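PDB 2Z0Q: Rho guanine nucleotide exchange factor 3 from Mus musculus, which acts as a guanine nucleotide exchange factor for the small GTPases RhoA and RhoB, here represented by its DH-PH portion. Local coordinates for residues F25-G30 with S79-V84; E32-D37 with L153-S158; H74-S79 with V99-C104; P103-Y108 with N189-I194. All blocks are in the same frame, centred on the assembly; numbering follows the deposited sequence.

Interaction 1: F25-G30 with S79-V84; sequences FELSQG and SQLRDV
The carbonyl oxygen Phe25 O is gripped twice within its own helix, by the backbone of Gln29 and by the hydroxyl of Ser28, the residue that lays its CB against Leu81 of the facing helix. Gln29 N gives the ordinary helical bond at 2.9 Å. Ser28 OG adds a second one at 3.1 Å, meeting the carbonyl at a C=O...donor angle of 136° and tilted modestly from its plane. With chi1 at 87°, OG lies between the backbone N and the carbonyl carbon, bent back toward the preceding turn, and the polar end of Ser28 is occupied at home while its carbon part faces the partner. One branch of Leu81 does the touching from the other side: CD1 comes to 4.0 Å from Ser28 CB and nearly as close to Ser28 CA, so the small serine lets the leucine methyl settle close to the backbone. The same methyl reaches Leu27 CD2 at 4.2 Å, where the two leucine side chains meet at about a right angle. No hydrogen bond links 25-30 to 79-84; this is a small, buried apolar contact, with Ser28 and Leu81 nearest in the backbone at 6.7 Å between CA atoms. The two helical segments run in roughly opposite directions in the elongated helical bundle of the DH domain. Beyond them, Leu27 also packs on Leu167 and Ile170, Leu81 touches Val94, and Gln80 and Val84 lean on Ile97, so the seam between helices 15-51 and 67-84 is flanked by helix 155-172 on the Leu27 side and by helix 95-101 beside Gln80 and Val84.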
# COMPACT_ATOMS: atom_id res chain seq x y z
N PHE A 25 -8.55 -26.54 2.36
CA PHE A 25 -7.60 -26.53 3.46
C PHE A 25 -6.72 -25.28 3.39
O PHE A 25 -6.46 -24.64 4.40
CB PHE A 25 -6.72 -27.80 3.41
CG PHE A 25 -6.05 -28.11 4.72
CD1 PHE A 25 -6.78 -28.69 5.75
CD2 PHE A 25 -4.75 -27.73 4.95
CE1 PHE A 25 -6.21 -28.89 6.99
CE2 PHE A 25 -4.16 -27.93 6.21
CZ PHE A 25 -4.90 -28.50 7.21
N GLU A 26 -6.29 -24.93 2.17
CA GLU A 26 -5.44 -23.77 1.93
C GLU A 26 -6.13 -22.49 2.38
O GLU A 26 -5.49 -21.60 2.94
CB GLU A 26 -5.07 -23.69 0.45
CG GLU A 26 -3.95 -24.73 0.05
CD GLU A 26 -3.93 -25.09 -1.43
OE1 GLU A 26 -4.44 -24.30 -2.26
OE2 GLU A 26 -3.39 -26.17 -1.77
N LEU A 27 -7.43 -22.39 2.08
CA LEU A 27 -8.20 -21.22 2.50
C LEU A 27 -8.07 -21.03 4.01
O LEU A 27 -7.75 -19.95 4.49
CB LEU A 27 -9.68 -21.41 2.17
CG LEU A 27 -10.57 -20.27 2.70
CD1 LEU A 27 -10.17 -18.98 2.01
CD2 LEU A 27 -12.07 -20.58 2.38
N SER A 28 -8.30 -22.08 4.78
CA SER A 28 -8.23 -21.91 6.23
C SER A 28 -6.78 -21.68 6.69
O SER A 28 -6.54 -20.90 7.64
CB SER A 28 -8.83 -23.12 6.96
OG SER A 28 -7.84 -24.10 7.13
N GLN A 29 -5.81 -22.29 6.03
CA GLN A 29 -4.44 -22.04 6.47
C GLN A 29 -4.08 -20.57 6.29
O GLN A 29 -3.28 -20.03 7.05
CB GLN A 29 -3.41 -22.89 5.70
CG GLN A 29 -3.50 -24.39 5.98
CD GLN A 29 -2.38 -25.17 5.29
OE1 GLN A 29 -1.54 -25.85 5.95
NE2 GLN A 29 -2.33 -25.07 3.96
N GLY A 30 -4.65 -19.93 5.27
CA GLY A 30 -4.33 -18.53 5.05
C GLY A 30 -4.90 -17.63 6.13
O GLY A 30 -4.34 -16.57 6.44
N SER A 79 -12.67 -20.42 12.73
CA SER A 79 -13.41 -21.25 13.66
C SER A 79 -14.53 -22.00 12.95
O SER A 79 -14.73 -23.19 13.19
CB SER A 79 -13.98 -20.39 14.80
OG SER A 79 -14.79 -21.17 15.65
N GLN A 80 -15.26 -21.31 12.08
CA GLN A 80 -16.35 -21.94 11.35
C GLN A 80 -15.86 -22.99 10.35
O GLN A 80 -16.48 -24.06 10.21
CB GLN A 80 -17.18 -20.86 10.64
CG GLN A 80 -18.09 -20.09 11.61
CD GLN A 80 -18.94 -19.06 10.90
OE1 GLN A 80 -19.63 -19.38 9.93
NE2 GLN A 80 -18.92 -17.83 11.40
N LEU A 81 -14.77 -22.70 9.65
CA LEU A 81 -14.22 -23.67 8.68
C LEU A 81 -13.71 -24.89 9.43
O LEU A 81 -13.82 -26.02 8.94
CB LEU A 81 -13.08 -23.04 7.90
CG LEU A 81 -13.54 -21.93 6.96
CD1 LEU A 81 -12.30 -21.21 6.49
CD2 LEU A 81 -14.36 -22.49 5.78
N ARG A 82 -13.17 -24.66 10.62
CA ARG A 82 -12.64 -25.76 11.42
C ARG A 82 -13.77 -26.63 11.90
O ARG A 82 -13.75 -27.86 11.80
CB ARG A 82 -11.87 -25.22 12.63
CG ARG A 82 -11.47 -26.34 13.60
CD ARG A 82 -10.70 -25.88 14.84
NE ARG A 82 -10.09 -27.04 15.50
CZ ARG A 82 -9.07 -26.98 16.36
NH1 ARG A 82 -8.53 -25.81 16.70
NH2 ARG A 82 -8.54 -28.10 16.83
N ASP A 83 -14.81 -25.97 12.39
CA ASP A 83 -15.97 -26.64 12.95
C ASP A 83 -16.74 -27.55 12.00
O ASP A 83 -17.31 -28.55 12.41
CB ASP A 83 -16.93 -25.59 13.50
CG ASP A 83 -18.24 -26.18 13.93
OD1 ASP A 83 -18.22 -26.94 14.92
OD2 ASP A 83 -19.27 -25.90 13.28
N VAL A 84 -16.76 -27.20 10.72
CA VAL A 84 -17.46 -27.97 9.73
C VAL A 84 -16.71 -29.19 9.21
O VAL A 84 -17.30 -30.05 8.59
CB VAL A 84 -17.90 -27.04 8.56
CG1 VAL A 84 -16.69 -26.59 7.75
CG2 VAL A 84 -18.92 -27.73 7.72

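Interaction 2: E32-D37 with L153-S158; sequences EDLIED and LDIPRS
Ile155 reaches across to helix 15-51 with two different branches, and the two ends of the contact differ sharply in closeness. The tight end is at Asp37, where Ile155 CD1 lies 3.4 Å from Asp37 CB, a close approach for two carbons. The same methyl sits 3.5 Å from Asp37 OD2, so it spans CB and one carboxylate oxygen, the two side chains crossing at about a right angle. A chi1 of -92°, some 30° from a staggered value, carries the isoleucine there and hints at mild strain. This close end is also the one nearer solvent, since Asp37 is partly exposed. In the DH domain the two helices are those of the first and third conserved regions of Dbl-family exchange factors, which in relatives form much of the surface that binds the Rho GTPase; the same role is probable here. The deeper end is looser. Leu34 CG stands 4.1 Å from Ile155 CG2, and the two side chains slide past each other in opposite directions. CG of Leu34 lies anti to the backbone N (chi1 175°), which brings a side chain rooted to one side of the contact over to the isoleucine. Leu34 is buried and also rests on His74 of helix 67-84, whereas Pro156, one residue past Ile155, packs on Tyr108, Tyr111 and Leu67. On the far flank of 153-158, Asp154 OD1 forms a salt bridge with Lys119 NZ, and Arg157 NH2 bonds to Thr202 OG1.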
# COMPACT_ATOMS: atom_id res chain seq x y z
N GLU A 32 -5.34 -18.66 9.21
CA GLU A 32 -4.45 -18.92 10.33
C GLU A 32 -3.17 -18.10 10.23
O GLU A 32 -2.75 -17.49 11.23
CB GLU A 32 -4.13 -20.42 10.40
CG GLU A 32 -3.21 -20.81 11.54
CD GLU A 32 -3.23 -22.32 11.76
OE1 GLU A 32 -3.35 -23.06 10.76
OE2 GLU A 32 -3.13 -22.76 12.93
N ASP A 33 -2.57 -18.07 9.04
CA ASP A 33 -1.35 -17.30 8.77
C ASP A 33 -1.57 -15.79 9.01
O ASP A 33 -0.71 -15.09 9.57
CB ASP A 33 -0.88 -17.49 7.31
CG ASP A 33 -0.28 -18.88 7.06
OD1 ASP A 33 -0.05 -19.62 8.04
OD2 ASP A 33 -0.06 -19.24 5.88
N LEU A 34 -2.70 -15.27 8.53
CA LEU A 34 -3.00 -13.85 8.72
C LEU A 34 -3.16 -13.50 10.23
O LEU A 34 -2.59 -12.51 10.70
CB LEU A 34 -4.30 -13.48 7.97
CG LEU A 34 -4.78 -12.04 8.20
CD1 LEU A 34 -5.68 -11.57 7.03
CD2 LEU A 34 -5.57 -11.99 9.51
N ILE A 35 -3.91 -14.32 10.95
CA ILE A 35 -4.15 -14.10 12.40
C ILE A 35 -2.79 -14.12 13.12
O ILE A 35 -2.48 -13.25 13.95
CB ILE A 35 -5.07 -15.20 12.96
CG1 ILE A 35 -6.49 -15.07 12.35
CG2 ILE A 35 -5.11 -15.15 14.49
CD1 ILE A 35 -7.38 -16.27 12.59
N GLU A 36 -1.97 -15.12 12.80
CA GLU A 36 -0.65 -15.25 13.40
C GLU A 36 0.25 -14.05 13.12
O GLU A 36 0.96 -13.58 14.01
CB GLU A 36 0.04 -16.52 12.88
CG GLU A 36 1.53 -16.54 13.13
CD GLU A 36 2.22 -17.75 12.52
OE1 GLU A 36 2.28 -17.86 11.27
OE2 GLU A 36 2.70 -18.60 13.30
N ASP A 37 0.23 -13.54 11.89
CA ASP A 37 1.07 -12.39 11.57
C ASP A 37 0.55 -11.09 12.21
O ASP A 37 1.36 -10.26 12.66
CB ASP A 37 1.20 -12.22 10.05
CG ASP A 37 2.08 -13.29 9.42
OD1 ASP A 37 2.76 -14.04 10.15
OD2 ASP A 37 2.11 -13.38 8.18
N LEU A 153 1.42 -3.77 7.40
CA LEU A 153 0.16 -3.05 7.28
C LEU A 153 -0.57 -3.41 5.99
O LEU A 153 -1.78 -3.24 5.89
CB LEU A 153 0.39 -1.53 7.31
CG LEU A 153 0.82 -0.93 8.65
CD1 LEU A 153 0.96 0.58 8.49
CD2 LEU A 153 -0.21 -1.26 9.72
N ASP A 154 0.18 -3.89 5.00
CA ASP A 154 -0.41 -4.28 3.73
C ASP A 154 -1.02 -5.68 3.82
O ASP A 154 -1.76 -6.05 2.92
CB ASP A 154 0.62 -4.28 2.59
CG ASP A 154 1.23 -2.91 2.30
OD1 ASP A 154 0.54 -1.86 2.38
OD2 ASP A 154 2.44 -2.89 1.94
N ILE A 155 -0.72 -6.47 4.86
CA ILE A 155 -1.27 -7.84 4.97
C ILE A 155 -2.80 -7.97 4.82
O ILE A 155 -3.29 -8.78 4.01
CB ILE A 155 -0.81 -8.55 6.32
CG1 ILE A 155 0.48 -9.35 6.06
CG2 ILE A 155 -1.87 -9.52 6.83
CD1 ILE A 155 0.91 -10.23 7.25
N PRO A 156 -3.58 -7.16 5.55
CA PRO A 156 -5.04 -7.30 5.40
C PRO A 156 -5.55 -6.97 4.00
O PRO A 156 -6.36 -7.72 3.43
CB PRO A 156 -5.60 -6.35 6.47
CG PRO A 156 -4.44 -6.24 7.47
CD PRO A 156 -3.24 -6.17 6.59
N ARG A 157 -5.11 -5.86 3.44
CA ARG A 157 -5.57 -5.53 2.10
C ARG A 157 -5.14 -6.63 1.13
O ARG A 157 -5.91 -7.00 0.25
CB ARG A 157 -5.01 -4.20 1.63
CG ARG A 157 -5.69 -3.70 0.39
CD ARG A 157 -4.87 -2.61 -0.29
NE ARG A 157 -5.73 -1.85 -1.19
CZ ARG A 157 -6.61 -0.93 -0.78
NH1 ARG A 157 -6.74 -0.65 0.51
NH2 ARG A 157 -7.37 -0.30 -1.67
N SER A 158 -3.92 -7.14 1.27
CA SER A 158 -3.47 -8.20 0.36
C SER A 158 -4.34 -9.42 0.46
O SER A 158 -4.62 -10.10 -0.55
CB SER A 158 -2.01 -8.59 0.64
OG SER A 158 -1.15 -7.50 0.36

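Interaction 3: H74-S79 with V99-C104; sequences HEELLS and VGWLPC
A CH-pi contact between Leu77 and Trp101 joins helix 67-84 to helix 95-101 inside the DH domain. Leu77 CB stands over one face of the indole, 3.6 Å from the centroid of the five-membered ring and 17° off its normal. Its CD2 branch spreads across the six-membered ring, at 4.0 Å from both CZ3 and CH2 of Trp101, so a single leucine covers the length of the ring system. The opposite face is taken by Cys104 SG, 3.2 Å above the plane and offset toward the rim, which leaves the indole sandwiched between a leucine and a sulfur. At the ring's edge Glu76 CG lies near its plane, 4.4 Å from Trp101 CD1. Rotation of the ring is further fixed by a hydrogen bond from Trp101 NE1 to Leu73 O, a turn earlier on helix 67-84. An alanine at Trp101 would remove the indole, and would probably open a gap beneath Leu77 and leave Leu73 O without this donor. His74 ND1 stands 4.3 Å from Trp101 CZ2, while the imidazole has its own polar partners, Glu31 OE1 at ND1 and, probably, Tyr108 OH at NE2. The contact thus lies with helix 15-51 behind helix 67-84, where Leu77 touches Glu31, and with helix 180-213 beyond Trp101, where Leu102 packs on Ala187, Ile190 and Ile191.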
# COMPACT_ATOMS: atom_id res chain seq x y z
N HIS A 74 -11.33 -12.77 11.14
CA HIS A 74 -10.65 -13.93 10.59
C HIS A 74 -10.71 -15.12 11.56
O HIS A 74 -10.90 -16.28 11.16
CB HIS A 74 -9.22 -13.49 10.21
CG HIS A 74 -9.21 -12.47 9.11
ND1 HIS A 74 -9.48 -12.79 7.80
CD2 HIS A 74 -9.02 -11.13 9.14
CE1 HIS A 74 -9.47 -11.69 7.06
NE2 HIS A 74 -9.19 -10.67 7.85
N GLU A 75 -10.64 -14.85 12.86
CA GLU A 75 -10.76 -15.93 13.82
C GLU A 75 -12.13 -16.55 13.68
O GLU A 75 -12.28 -17.77 13.79
CB GLU A 75 -10.56 -15.44 15.27
CG GLU A 75 -9.14 -14.94 15.55
CD GLU A 75 -8.98 -14.40 16.97
OE1 GLU A 75 -9.68 -13.42 17.33
OE2 GLU A 75 -8.15 -14.96 17.72
N GLU A 76 -13.14 -15.71 13.43
CA GLU A 76 -14.49 -16.23 13.27
C GLU A 76 -14.56 -17.11 12.03
O GLU A 76 -15.16 -18.17 12.07
CB GLU A 76 -15.51 -15.11 13.15
CG GLU A 76 -16.94 -15.61 12.98
CD GLU A 76 -17.43 -16.36 14.19
OE1 GLU A 76 -17.05 -15.98 15.32
OE2 GLU A 76 -18.20 -17.32 14.04
N LEU A 77 -13.97 -16.67 10.92
CA LEU A 77 -14.06 -17.50 9.72
C LEU A 77 -13.31 -18.82 9.96
O LEU A 77 -13.81 -19.90 9.66
CB LEU A 77 -13.48 -16.78 8.50
CG LEU A 77 -13.40 -17.68 7.27
CD1 LEU A 77 -14.76 -18.23 6.91
CD2 LEU A 77 -12.75 -16.88 6.14
N LEU A 78 -12.10 -18.73 10.49
CA LEU A 78 -11.33 -19.94 10.76
C LEU A 78 -12.08 -20.93 11.65
O LEU A 78 -12.11 -22.12 11.39
CB LEU A 78 -10.01 -19.54 11.39
CG LEU A 78 -9.01 -20.67 11.69
CD1 LEU A 78 -8.67 -21.41 10.41
CD2 LEU A 78 -7.75 -20.06 12.31
N SER A 79 -12.67 -20.42 12.73
CA SER A 79 -13.41 -21.25 13.66
C SER A 79 -14.53 -22.00 12.95
O SER A 79 -14.73 -23.19 13.19
CB SER A 79 -13.98 -20.39 14.80
OG SER A 79 -14.79 -21.17 15.65
N VAL A 99 -20.72 -17.30 2.50
CA VAL A 99 -21.80 -16.35 2.26
C VAL A 99 -22.27 -15.69 3.58
O VAL A 99 -22.52 -14.49 3.62
CB VAL A 99 -22.95 -17.03 1.55
CG1 VAL A 99 -24.19 -16.05 1.51
CG2 VAL A 99 -22.51 -17.36 0.09
N GLY A 100 -22.38 -16.46 4.65
CA GLY A 100 -22.80 -15.85 5.91
C GLY A 100 -21.76 -14.98 6.58
O GLY A 100 -22.08 -14.06 7.35
N TRP A 101 -20.48 -15.26 6.32
CA TRP A 101 -19.40 -14.49 6.92
C TRP A 101 -19.08 -13.18 6.20
O TRP A 101 -18.73 -12.20 6.83
CB TRP A 101 -18.13 -15.37 6.98
CG TRP A 101 -16.88 -14.68 7.47
CD1 TRP A 101 -16.52 -14.44 8.78
CD2 TRP A 101 -15.82 -14.16 6.65
NE1 TRP A 101 -15.30 -13.80 8.81
CE2 TRP A 101 -14.86 -13.61 7.53
CE3 TRP A 101 -15.59 -14.11 5.26
CZ2 TRP A 101 -13.66 -13.01 7.06
CZ3 TRP A 101 -14.39 -13.51 4.80
CH2 TRP A 101 -13.45 -12.97 5.70
N LEU A 102 -19.24 -13.17 4.87
CA LEU A 102 -18.93 -11.97 4.09
C LEU A 102 -19.32 -10.57 4.59
O LEU A 102 -18.56 -9.62 4.43
CB LEU A 102 -19.48 -12.12 2.65
CG LEU A 102 -18.87 -13.24 1.86
CD1 LEU A 102 -19.40 -13.27 0.44
CD2 LEU A 102 -17.37 -13.05 1.90
N PRO A 103 -20.52 -10.42 5.15
CA PRO A 103 -20.95 -9.11 5.64
C PRO A 103 -19.97 -8.47 6.67
O PRO A 103 -19.90 -7.26 6.75
CB PRO A 103 -22.32 -9.40 6.25
CG PRO A 103 -22.82 -10.48 5.38
CD PRO A 103 -21.64 -11.38 5.25
N CYS A 104 -19.21 -9.28 7.39
CA CYS A 104 -18.30 -8.72 8.38
C CYS A 104 -17.13 -8.00 7.72
O CYS A 104 -16.43 -7.24 8.38
CB CYS A 104 -17.80 -9.79 9.35
SG CYS A 104 -16.42 -10.72 8.78

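Interaction 4: P103-Y108 with N189-I194; sequences PCLSSY and NIIQGI
Leu105, in the 3-10 turn that leads into helix 107-125, has its CA 8.2 Å from that of Ile194 on helix 180-213, and the two segments run in the same general direction. Tight backbone turns carry the leucine there: Ser106 N bonds to Pro103 O at 3.1 Å, and Tyr108 N to Leu105 O at 2.9 Å. The contact itself is purely apolar, with one leucine set against two isoleucines. Leu105 CD1 meets Ile191 CG1 at 4.2 Å, and farther back Leu105 CB lies 4.4 Å from Ile194 CD1, so the leucine rests on one isoleucine by a terminal methyl and on the other by its base. Being three residues apart, Ile191 and Ile194 present neighbouring positions on one side of the long helix. In Ile194 the extended chi2 of 166° stretches the ethyl branch out, placing CD1 beside the leucine. The DH fold is a long bundle of helices lying side by side, and here the junction entering helix 107-125 is packed against helix 180-213, which runs on toward the PH domain. Ile191 is shared more widely, touching Leu102 as well as Tyr163 and Leu167 of helix 155-172. Tyr108 points its CB toward the isoleucines, but its ring leads off to Pro156 and Leu70.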
# COMPACT_ATOMS: atom_id res chain seq x y z
N PRO A 103 -20.52 -10.42 5.15
CA PRO A 103 -20.95 -9.11 5.64
C PRO A 103 -19.97 -8.47 6.67
O PRO A 103 -19.90 -7.26 6.75
CB PRO A 103 -22.32 -9.40 6.25
CG PRO A 103 -22.82 -10.48 5.38
CD PRO A 103 -21.64 -11.38 5.25
N CYS A 104 -19.21 -9.28 7.39
CA CYS A 104 -18.30 -8.72 8.38
C CYS A 104 -17.13 -8.00 7.72
O CYS A 104 -16.43 -7.24 8.38
CB CYS A 104 -17.80 -9.79 9.35
SG CYS A 104 -16.42 -10.72 8.78
N LEU A 105 -16.94 -8.22 6.42
CA LEU A 105 -15.87 -7.54 5.70
C LEU A 105 -16.15 -6.04 5.58
O LEU A 105 -15.32 -5.29 5.09
CB LEU A 105 -15.67 -8.14 4.31
CG LEU A 105 -14.98 -9.52 4.27
CD1 LEU A 105 -14.76 -9.94 2.86
CD2 LEU A 105 -13.66 -9.47 5.01
N SER A 106 -17.33 -5.60 6.03
CA SER A 106 -17.61 -4.18 5.97
C SER A 106 -16.53 -3.42 6.79
O SER A 106 -16.23 -2.28 6.49
CB SER A 106 -19.01 -3.88 6.53
OG SER A 106 -19.11 -4.24 7.89
N SER A 107 -15.96 -4.05 7.81
CA SER A 107 -14.91 -3.39 8.60
C SER A 107 -13.66 -3.09 7.78
O SER A 107 -12.85 -2.22 8.17
CB SER A 107 -14.53 -4.25 9.80
OG SER A 107 -15.67 -4.51 10.60
N TYR A 108 -13.46 -3.76 6.65
CA TYR A 108 -12.27 -3.45 5.84
C TYR A 108 -12.39 -2.04 5.22
O TYR A 108 -11.40 -1.42 4.87
CB TYR A 108 -12.06 -4.49 4.73
CG TYR A 108 -11.19 -5.63 5.17
CD1 TYR A 108 -11.59 -6.52 6.17
CD2 TYR A 108 -9.90 -5.78 4.65
CE1 TYR A 108 -10.72 -7.54 6.65
CE2 TYR A 108 -9.03 -6.77 5.11
CZ TYR A 108 -9.44 -7.64 6.10
OH TYR A 108 -8.54 -8.59 6.54
N ASN A 189 -18.40 -13.11 -6.40
CA ASN A 189 -18.98 -11.86 -6.97
C ASN A 189 -19.09 -10.76 -5.94
O ASN A 189 -18.78 -9.58 -6.21
CB ASN A 189 -20.38 -12.08 -7.53
CG ASN A 189 -20.84 -10.93 -8.42
OD1 ASN A 189 -20.41 -10.84 -9.57
ND2 ASN A 189 -21.68 -10.02 -7.88
N ILE A 190 -19.57 -11.12 -4.77
CA ILE A 190 -19.74 -10.11 -3.72
C ILE A 190 -18.39 -9.50 -3.30
O ILE A 190 -18.28 -8.28 -3.15
CB ILE A 190 -20.42 -10.73 -2.50
CG1 ILE A 190 -21.82 -11.19 -2.89
CG2 ILE A 190 -20.44 -9.72 -1.33
CD1 ILE A 190 -22.77 -10.11 -3.40
N ILE A 191 -17.37 -10.34 -3.13
CA ILE A 191 -16.06 -9.83 -2.73
C ILE A 191 -15.47 -9.01 -3.88
O ILE A 191 -14.81 -8.00 -3.63
CB ILE A 191 -15.13 -11.00 -2.29
CG1 ILE A 191 -15.64 -11.56 -0.96
CG2 ILE A 191 -13.69 -10.48 -2.00
CD1 ILE A 191 -14.99 -12.91 -0.61
N GLN A 192 -15.70 -9.41 -5.12
CA GLN A 192 -15.17 -8.58 -6.20
C GLN A 192 -15.74 -7.16 -6.10
O GLN A 192 -15.02 -6.17 -6.34
CB GLN A 192 -15.49 -9.17 -7.56
CG GLN A 192 -14.69 -10.46 -7.81
CD GLN A 192 -15.09 -11.13 -9.09
OE1 GLN A 192 -16.26 -11.47 -9.27
NE2 GLN A 192 -14.13 -11.32 -9.99
N GLY A 193 -17.02 -7.07 -5.76
CA GLY A 193 -17.66 -5.78 -5.59
C GLY A 193 -17.10 -4.97 -4.42
O GLY A 193 -16.95 -3.75 -4.50
N ILE A 194 -16.79 -5.65 -3.33
CA ILE A 194 -16.27 -5.02 -2.14
C ILE A 194 -14.87 -4.46 -2.44
O ILE A 194 -14.56 -3.32 -2.11
CB ILE A 194 -16.17 -6.06 -0.96
CG1 ILE A 194 -17.59 -6.37 -0.44
CG2 ILE A 194 -15.37 -5.48 0.22
CD1 ILE A 194 -17.67 -7.60 0.46

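Overall arrangement
All four contacts lie within the DH domain and join neighbouring helices of its bundle. Interactions 1 and 3 share Ser79 on helix 67-84, with centres about 10 Å apart; interactions 3 and 4 share Pro103 and Cys104, with centres about 11 Å apart. A probable hydrogen bond joins the latter pair, His74 NE2 to Tyr108 OH at 2.5 Å. Interaction 2 uses the same first helix as interaction 1, about 15 Å away between centres, and touches interaction 3 where Leu34 CD2 meets His74 CD2 at 3.6 Å. It is also the contact that pairs the helices expected, by family resemblance, to receive the GTPase; no GTPase is present in this structure.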